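Local coordinates for protein tapirin (Caldicellulosiruptor hydrothermalis, PDB 6N2C) that binds cellulose, probably through its beta-helical C-terminal domain, and so may help the bacterium adhere to this substrate, at residues T368-T374 with K388-K393; L334-E340 with V355-D361. All blocks are in the same frame, centred on the assembly; numbering follows the deposited sequence. Where two conformers were deposited one is given.

Interaction 1. Residues T368-T374 with K388-K393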
loop_
_atom_site.group_PDB
_atom_site.type_symbol
_atom_site.label_atom_id
_atom_site.label_comp_id
_atom_site.label_asym_id
_atom_site.label_seq_id
_atom_site.Cartn_x
_atom_site.Cartn_y
_atom_site.Cartn_z
ATOM N N THR A 368 16.090 -13.748 -14.073
ATOM C CA THR A 368 16.838 -14.403 -13.018
ATOM C C THR A 368 15.958 -14.763 -11.847
ATOM O O THR A 368 15.192 -13.907 -11.352
ATOM C CB THR A 368 17.930 -13.487 -12.491
ATOM O OG1 THR A 368 18.855 -13.101 -13.552
ATOM C CG2 THR A 368 18.727 -14.151 -11.440
ATOM N N ILE A 369 16.073 -16.007 -11.405
ATOM C CA ILE A 369 15.674 -16.385 -10.065
ATOM C C ILE A 369 16.909 -16.855 -9.320
ATOM O O ILE A 369 17.490 -17.880 -9.630
ATOM C CB ILE A 369 14.553 -17.455 -10.090
ATOM C CG1 ILE A 369 13.318 -16.981 -10.908
ATOM C CG2 ILE A 369 14.165 -17.853 -8.699
ATOM C CD1 ILE A 369 12.180 -18.017 -11.053
ATOM N N ASP A 370 17.259 -16.138 -8.274
ATOM C CA ASP A 370 18.391 -16.480 -7.429
ATOM C C ASP A 370 17.896 -16.827 -6.069
ATOM O O ASP A 370 17.718 -15.943 -5.201
ATOM C CB ASP A 370 19.302 -15.282 -7.360
ATOM C CG ASP A 370 20.547 -15.532 -6.479
ATOM O OD1 ASP A 370 20.820 -16.639 -6.008
ATOM O OD2 ASP A 370 21.236 -14.572 -6.283
ATOM N N ALA A 371 17.638 -18.112 -5.898
ATOM C CA ALA A 371 16.848 -18.618 -4.739
ATOM C C ALA A 371 17.246 -20.023 -4.410
ATOM O O ALA A 371 16.426 -20.927 -4.465
ATOM C CB ALA A 371 15.355 -18.532 -5.067
ATOM N N PRO A 372 18.532 -20.221 -4.040
ATOM C CA PRO A 372 19.063 -21.595 -4.039
ATOM C C PRO A 372 18.402 -22.528 -3.043
ATOM O O PRO A 372 18.488 -23.721 -3.228
ATOM C CB PRO A 372 20.554 -21.371 -3.706
ATOM C CG PRO A 372 20.511 -20.132 -2.840
ATOM C CD PRO A 372 19.555 -19.255 -3.616
ATOM N N ASP A 373 17.746 -22.015 -1.978
ATOM C CA ASP A 373 17.000 -22.838 -1.035
ATOM C C ASP A 373 15.493 -22.919 -1.287
ATOM O O ASP A 373 14.726 -23.545 -0.495
ATOM C CB ASP A 373 17.220 -22.387 0.449
ATOM C CG ASP A 373 16.726 -23.406 1.441
ATOM O OD1 ASP A 373 16.989 -24.643 1.213
ATOM O OD2 ASP A 373 16.012 -23.082 2.429
ATOM N N THR A 374 15.042 -22.371 -2.404
ATOM C CA THR A 374 13.592 -22.178 -2.560
ATOM C C THR A 374 12.984 -23.307 -3.312
ATOM O O THR A 374 13.582 -23.775 -4.339
ATOM C CB THR A 374 13.328 -20.832 -3.279
ATOM O OG1 THR A 374 13.898 -19.773 -2.548
ATOM C CG2 THR A 374 11.811 -20.526 -3.553
ATOM N N LYS A 388 18.498 -17.665 -16.119
ATOM C CA LYS A 388 19.302 -17.902 -15.002
ATOM C C LYS A 388 18.436 -18.340 -13.823
ATOM O O LYS A 388 17.775 -17.471 -13.193
ATOM C CB LYS A 388 20.051 -16.675 -14.614
ATOM C CG LYS A 388 21.138 -16.312 -15.620
ATOM C CD LYS A 388 21.927 -15.125 -15.075
ATOM C CE LYS A 388 22.330 -14.151 -16.164
ATOM N NZ LYS A 388 23.188 -14.856 -17.152
ATOM N N LEU A 389 18.444 -19.636 -13.520
ATOM C CA LEU A 389 17.634 -20.204 -12.436
ATOM C C LEU A 389 18.558 -20.909 -11.493
ATOM O O LEU A 389 19.392 -21.711 -11.929
ATOM C CB LEU A 389 16.671 -21.249 -12.931
ATOM C CG LEU A 389 15.596 -20.948 -13.928
ATOM C CD1 LEU A 389 14.744 -22.200 -14.075
ATOM C CD2 LEU A 389 14.794 -19.768 -13.373
ATOM N N ASN A 390 18.479 -20.566 -10.226
ATOM C CA ASN A 390 19.257 -21.200 -9.179
ATOM C C ASN A 390 18.310 -21.480 -7.989
ATOM O O ASN A 390 18.088 -20.570 -7.138
ATOM C CB ASN A 390 20.415 -20.282 -8.814
ATOM C CG ASN A 390 21.275 -20.851 -7.720
ATOM O OD1 ASN A 390 21.324 -22.081 -7.522
ATOM N ND2 ASN A 390 21.895 -19.984 -6.966
ATOM N N VAL A 391 17.755 -22.689 -7.921
ATOM C CA VAL A 391 16.752 -23.023 -6.957
ATOM C C VAL A 391 16.950 -24.389 -6.402
ATOM O O VAL A 391 17.829 -25.141 -6.878
ATOM C CB VAL A 391 15.338 -22.915 -7.549
ATOM C CG1 VAL A 391 15.156 -21.555 -8.186
ATOM C CG2 VAL A 391 15.099 -23.949 -8.649
ATOM N N LYS A 392 16.165 -24.731 -5.385
ATOM C CA LYS A 392 16.277 -26.080 -4.812
ATOM C C LYS A 392 15.383 -27.084 -5.523
ATOM O O LYS A 392 15.829 -28.183 -5.854
ATOM C CB LYS A 392 15.996 -26.008 -3.341
ATOM C CG LYS A 392 16.116 -27.342 -2.598
ATOM C CD LYS A 392 16.235 -27.161 -1.095
ATOM C CE LYS A 392 14.879 -27.034 -0.432
ATOM N NZ LYS A 392 15.017 -26.700 1.017
ATOM N N LYS A 393 14.104 -26.786 -5.670
ATOM C CA LYS A 393 13.164 -27.715 -6.297
ATOM C C LYS A 393 12.084 -26.982 -7.047
ATOM O O LYS A 393 11.630 -25.922 -6.625
ATOM C CB LYS A 393 12.500 -28.647 -5.245
ATOM C CG LYS A 393 11.531 -29.697 -5.766
ATOM C CD LYS A 393 10.933 -30.539 -4.642
ATOM C CE LYS A 393 10.226 -31.758 -5.182
ATOM N NZ LYS A 393 9.561 -32.517 -4.056
#
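Ile-369 packs beside Leu-389 and Val-391 on the same face of the sheet: its CD1 is 3.9 Å from Leu-389 CD2, and its CG2 is 3.9 Å from Val-391 CG1. Both Ile-369 and Leu-389 also touch Ile-362, which places this face in the interior. On the other face, Thr-368 pairs with Lys-388 and Asp-370 with Asn-390. The strand axes approach to 4.8 Å at 18°, and the register is fixed by three bonds: Ile-369 N to Lys-388 O (2.9 Å), Asn-390 N to Ile-369 O (2.9 Å) and Ala-371 N to Asn-390 O (2.8 Å). A type I turn from Ala-371 to Thr-374 then swings the chain round a corner. Pairing resumes beyond it, where Lys-392 N donates to Thr-374 O (2.9 Å). Outside the corner, Lys-392 NZ forms a salt bridge with Asp-373 OD1 (2.9 Å), whose OD2 accepts from Gly-352 N. In-register parallel strands turning together, apolar side chains inward, mark successive coils of a parallel beta-helix.

Interaction 2. Residues L334-E340 with V355-D361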
loop_
_atom_site.group_PDB
_atom_site.type_symbol
_atom_site.label_atom_id
_atom_site.label_comp_id
_atom_site.label_asym_id
_atom_site.label_seq_id
_atom_site.Cartn_x
_atom_site.Cartn_y
_atom_site.Cartn_z
ATOM N N LEU A 334 5.506 -16.455 -1.704
ATOM C CA LEU A 334 4.695 -15.836 -2.734
ATOM C C LEU A 334 3.512 -16.709 -2.986
ATOM O O LEU A 334 3.663 -17.948 -3.194
ATOM C CB LEU A 334 5.473 -15.686 -4.045
ATOM C CG LEU A 334 6.641 -14.691 -4.032
ATOM C CD1 LEU A 334 7.268 -14.573 -5.408
ATOM C CD2 LEU A 334 6.135 -13.342 -3.623
ATOM N N PHE A 335 2.323 -16.116 -3.109
ATOM C CA PHE A 335 1.096 -16.813 -3.433
ATOM C C PHE A 335 0.514 -16.216 -4.727
ATOM O O PHE A 335 -0.173 -15.162 -4.670
ATOM C CB PHE A 335 0.017 -16.724 -2.284
ATOM C CG PHE A 335 0.485 -17.287 -0.950
ATOM C CD1 PHE A 335 0.542 -18.632 -0.783
ATOM C CD2 PHE A 335 0.911 -16.484 0.066
ATOM C CE1 PHE A 335 0.958 -19.200 0.414
ATOM C CE2 PHE A 335 1.354 -17.023 1.245
ATOM C CZ PHE A 335 1.363 -18.403 1.435
ATOM N N GLY A 336 0.750 -16.858 -5.865
ATOM C CA GLY A 336 0.138 -16.498 -7.085
ATOM C C GLY A 336 -1.059 -17.307 -7.406
ATOM O O GLY A 336 -1.333 -18.308 -6.655
ATOM N N GLY A 337 -1.749 -17.035 -8.521
ATOM C CA GLY A 337 -1.446 -15.998 -9.478
ATOM C C GLY A 337 -0.394 -16.453 -10.462
ATOM O O GLY A 337 0.313 -17.467 -10.243
ATOM N N ASP A 338 -0.199 -15.621 -11.484
ATOM C CA ASP A 338 0.842 -15.878 -12.453
ATOM C C ASP A 338 2.011 -14.965 -12.194
ATOM O O ASP A 338 1.862 -13.794 -11.758
ATOM C CB ASP A 338 0.282 -15.623 -13.894
ATOM C CG ASP A 338 -0.841 -16.555 -14.282
ATOM O OD1 ASP A 338 -0.965 -17.687 -13.761
ATOM O OD2 ASP A 338 -1.557 -16.164 -15.206
ATOM N N ILE A 339 3.193 -15.484 -12.512
ATOM C CA ILE A 339 4.415 -14.793 -12.312
ATOM C C ILE A 339 5.136 -14.748 -13.662
ATOM O O ILE A 339 5.245 -15.799 -14.325
ATOM C CB ILE A 339 5.272 -15.547 -11.375
ATOM C CG1 ILE A 339 4.646 -15.689 -9.982
ATOM C CG2 ILE A 339 6.590 -14.816 -11.181
ATOM C CD1 ILE A 339 5.556 -16.343 -8.917
ATOM N N GLU A 340 5.598 -13.554 -14.079
ATOM C CA GLU A 340 6.290 -13.454 -15.370
ATOM C C GLU A 340 7.561 -12.635 -15.121
ATOM O O GLU A 340 7.487 -11.489 -14.624
ATOM C CB GLU A 340 5.356 -12.851 -16.415
ATOM C CG GLU A 340 6.050 -12.607 -17.751
ATOM C CD GLU A 340 5.101 -11.945 -18.752
ATOM O OE1 GLU A 340 3.872 -11.815 -18.495
ATOM O OE2 GLU A 340 5.570 -11.623 -19.829
ATOM N N VAL A 355 7.544 -20.433 -3.275
ATOM C CA VAL A 355 6.791 -19.713 -4.268
ATOM C C VAL A 355 5.718 -20.607 -4.826
ATOM O O VAL A 355 6.019 -21.773 -5.216
ATOM C CB VAL A 355 7.730 -19.259 -5.409
ATOM C CG1 VAL A 355 6.904 -18.731 -6.621
ATOM C CG2 VAL A 355 8.700 -18.264 -4.882
ATOM N N TYR A 356 4.449 -20.176 -4.744
ATOM C CA TYR A 356 3.326 -20.812 -5.414
ATOM C C TYR A 356 2.773 -19.988 -6.578
ATOM O O TYR A 356 2.580 -18.788 -6.449
ATOM C CB TYR A 356 2.177 -21.019 -4.429
ATOM C CG TYR A 356 2.523 -21.849 -3.199
ATOM C CD1 TYR A 356 2.428 -23.270 -3.221
ATOM C CD2 TYR A 356 2.879 -21.253 -2.032
ATOM C CE1 TYR A 356 2.757 -23.999 -2.066
ATOM C CE2 TYR A 356 3.124 -21.975 -0.891
ATOM C CZ TYR A 356 3.079 -23.343 -0.921
ATOM O OH TYR A 356 3.383 -24.046 0.194
ATOM N N ALA A 357 2.541 -20.635 -7.683
ATOM C CA ALA A 357 1.998 -20.033 -8.857
ATOM C C ALA A 357 1.106 -20.945 -9.639
ATOM O O ALA A 357 1.066 -22.182 -9.521
ATOM C CB ALA A 357 3.154 -19.575 -9.774
ATOM N N ASN A 358 0.247 -20.301 -10.410
ATOM C CA ASN A 358 -0.476 -20.943 -11.504
ATOM C C ASN A 358 0.514 -21.031 -12.703
ATOM O O ASN A 358 1.211 -22.020 -12.829
ATOM C CB ASN A 358 -1.733 -20.157 -11.813
ATOM C CG ASN A 358 -2.519 -20.763 -12.928
ATOM O OD1 ASN A 358 -2.570 -21.976 -13.045
ATOM N ND2 ASN A 358 -3.134 -19.940 -13.753
ATOM N N ASN A 359 0.641 -19.982 -13.525
ATOM C CA ASN A 359 1.661 -19.943 -14.570
ATOM C C ASN A 359 2.908 -19.292 -14.078
ATOM O O ASN A 359 2.874 -18.280 -13.385
ATOM C CB ASN A 359 1.130 -19.265 -15.821
ATOM C CG ASN A 359 -0.059 -20.005 -16.384
ATOM O OD1 ASN A 359 -0.091 -21.251 -16.395
ATOM N ND2 ASN A 359 -1.079 -19.281 -16.754
ATOM N N LEU A 360 4.063 -19.885 -14.403
ATOM C CA LEU A 360 5.340 -19.286 -14.047
ATOM C C LEU A 360 6.135 -19.168 -15.354
ATOM O O LEU A 360 6.427 -20.203 -16.010
ATOM C CB LEU A 360 6.091 -20.152 -13.025
ATOM C CG LEU A 360 7.534 -19.700 -12.764
ATOM C CD1 LEU A 360 7.683 -18.254 -12.287
ATOM C CD2 LEU A 360 8.277 -20.589 -11.824
ATOM N N ASP A 361 6.453 -17.951 -15.765
ATOM C CA ASP A 361 7.142 -17.756 -17.071
ATOM C C ASP A 361 8.434 -17.049 -16.807
ATOM O O ASP A 361 8.431 -16.066 -16.079
ATOM C CB ASP A 361 6.307 -16.855 -17.973
ATOM C CG ASP A 361 5.062 -17.511 -18.564
ATOM O OD1 ASP A 361 4.373 -18.271 -17.864
ATOM O OD2 ASP A 361 4.753 -17.225 -19.786
HETATM O O HOH W 1 3.102 -16.355 -16.181
#
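Backbone pairing starts with Tyr-356 N donating to Leu-334 O (2.8 Å, 171°) and Gly-336 N to Tyr-356 O (2.7 Å, 159°). Gly-336 O points elsewhere, to the hydroxyl of Tyr-446. The peptide between Gly-336 and Gly-337 is cis, and Gly-337 has a positive phi of 83°, which favours glycine; here the two chains bend, yet Asn-358 N still reaches Gly-337 O (2.8 Å). At the next amide a side chain replaces a backbone acceptor: Asp-338 OD1 accepts a hydrogen bond from Asn-359 N (2.8 Å, 162°) and a weak one from Asn-358 ND2 (3.1 Å, 124°). Such a corner joins two of the three parallel sheets of the beta-helix, and the offset of 21 residues between paired positions is one coil. Asn-359 OD1 accepts from Asn-380 ND2 of the following coil, and Asn-358 OD1 accepts weakly from Asn-379 ND2. Past the bend the strands run 4° from parallel, with Ile-339 N bonded to Asn-359 O and Asp-361 N to Ile-339 O, both at 2.9 Å. Water 1 is within reach of Ile-339 O (2.9 Å) and, weakly, of Asp-361 OD1 (2.8 Å), but has more acceptors nearby than protons. Glu-340 makes salt bridges to Arg-342 and Lys-318. Inside, Ile-339 CD1 packs on Val-355 CG1 (3.6 Å); on the face away from the interior, beneath Ile-444 to Pro-447, the Phe-335 and Tyr-356 ring planes are nearly parallel (6°) but slid apart, centroids 5.6 Å from each other, and Tyr-356 in turn meets the ring of Tyr-377.

How the interactions relate
Residues 355-361 and 368-374 follow one another round a single coil, so interaction 2 joins that coil to the preceding one and interaction 1 joins it to the next. Their centres are 14 Å apart, and they belong to different corners of the helix. They meet where the chain, having turned at 372-373, brings Thr-374 alongside Val-355: Thr-374 CG2 lies 4.1 Å from Val-355 CG2. Neither contact touches the zinc site of His-530, Asp-532 and Glu-551. Strand 368-371 shares a parallel sheet with strands 530-532 and 548-552, which carry those ligands, but eight strands separate it from 548-552 and nine from 530-532, placing the metal near the opposite end of that sheet.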